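Local coordinates for protein phospho-furanose lactonase (Mycoplasma synoviae, PDB 3OVG) that hydrolyses phosphorylated furanose lactones, such as D-xylono-1,4-lactone 5-phosphate, and also carboxy 1,4-lactones, with the help of two zinc ions, at residues A175-S178 / G182-I185. Residues are numbered along the deposited sequence; the frame is centred on the assembly and turned at random.
Sequences ARTS and GCPI
In the TIM-barrel fold of the phosphotriesterase family, Ser178 and Cys183 meet at an alpha-to-beta turn, where helix 165-181 ends and the chain doubles back into barrel strand 185-190. The helix closes on Gly182, whose N gives a hydrogen bond to Ser178 O at 2.7 Å; the bond is bent, 135° at the hydrogen. Gly182 has positive phi, a conformation in which a beta carbon would press on the carbonyl oxygen of the preceding residue.

One residue past Gly182, the chain is tied to the helix a second time, through the Ser178 hydroxyl. With OG turned away from its own backbone N and lying beside the carbonyl carbon (chi1 173°), Ser178 reaches across to the returning chain, and OG donates to Cys183 O at 2.6 Å. The donor sits almost straight ahead of the carbonyl, 167° at the oxygen. Both residues are buried, and the bond gives the hydroxyl a partner inside the fold. Cys183 N, for its part, is bonded to Thr181 OG1, which also bonds Thr177 O.

The cysteine sulfur folds back over the last helical turn: SG lies between the backbone N and the carbonyl carbon, 3.8 Å from Ser178 CA. The Cys183 side chain also touches Phe330, in a loop, and Ile130 of helix 119-131.

Ile185, opening the strand that farther on carries the zinc ligand His188, extends its CG1 branch toward the helix, while Leu202 of helix 195-205 touches the same side chain. CD1 passes alongside the serine and comes within 4.2 Å of Ala175 CA. The tightest carbon contact is at the methylene of the serine itself, with Ser178 CB 3.5 Å from Ile185 CD1.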
# COMPACT_ATOMS: atom_id res chain seq x y z
N ALA A 175 1.02 -25.87 -28.13
CA ALA A 175 1.57 -27.01 -28.86
C ALA A 175 0.55 -27.55 -29.86
O ALA A 175 0.89 -27.83 -31.01
CB ALA A 175 2.05 -28.12 -27.89
N ARG A 176 -0.70 -27.67 -29.43
CA ARG A 176 -1.73 -28.24 -30.32
C ARG A 176 -2.06 -27.33 -31.53
O ARG A 176 -2.25 -27.79 -32.66
CB ARG A 176 -2.98 -28.61 -29.51
CG ARG A 176 -2.75 -29.85 -28.60
CD ARG A 176 -3.86 -30.09 -27.57
NE ARG A 176 -5.16 -30.45 -28.15
CZ ARG A 176 -6.14 -31.03 -27.47
NH1 ARG A 176 -5.97 -31.34 -26.19
NH2 ARG A 176 -7.30 -31.33 -28.07
N THR A 177 -2.14 -26.04 -31.28
CA THR A 177 -2.38 -25.05 -32.33
C THR A 177 -1.21 -25.03 -33.29
O THR A 177 -1.38 -24.93 -34.52
CB THR A 177 -2.56 -23.65 -31.71
OG1 THR A 177 -3.65 -23.71 -30.79
CG2 THR A 177 -2.88 -22.57 -32.76
N SER A 178 -0.00 -25.14 -32.75
CA SER A 178 1.19 -25.09 -33.59
C SER A 178 1.24 -26.37 -34.47
O SER A 178 1.45 -26.33 -35.68
CB SER A 178 2.46 -24.97 -32.72
OG SER A 178 3.63 -25.09 -33.52
N GLY A 182 0.80 -25.35 -38.08
CA GLY A 182 2.19 -25.15 -38.45
C GLY A 182 2.80 -23.88 -37.86
O GLY A 182 3.96 -23.59 -38.14
N CYS A 183 2.03 -23.13 -37.05
CA CYS A 183 2.53 -21.81 -36.60
C CYS A 183 3.67 -21.86 -35.55
O CYS A 183 3.80 -22.82 -34.79
CB CYS A 183 1.38 -20.95 -36.07
SG CYS A 183 0.76 -21.43 -34.43
N PRO A 184 4.51 -20.81 -35.51
CA PRO A 184 5.51 -20.70 -34.45
C PRO A 184 4.89 -20.45 -33.08
O PRO A 184 3.68 -20.17 -32.95
CB PRO A 184 6.37 -19.49 -34.87
CG PRO A 184 5.74 -18.88 -36.07
CD PRO A 184 4.54 -19.69 -36.47
N ILE A 185 5.73 -20.59 -32.06
CA ILE A 185 5.35 -20.49 -30.66
C ILE A 185 6.38 -19.57 -30.04
O ILE A 185 7.58 -19.70 -30.32
CB ILE A 185 5.44 -21.89 -29.97
CG1 ILE A 185 4.39 -22.87 -30.53
CG2 ILE A 185 5.34 -21.79 -28.47
CD1 ILE A 185 4.56 -24.28 -30.05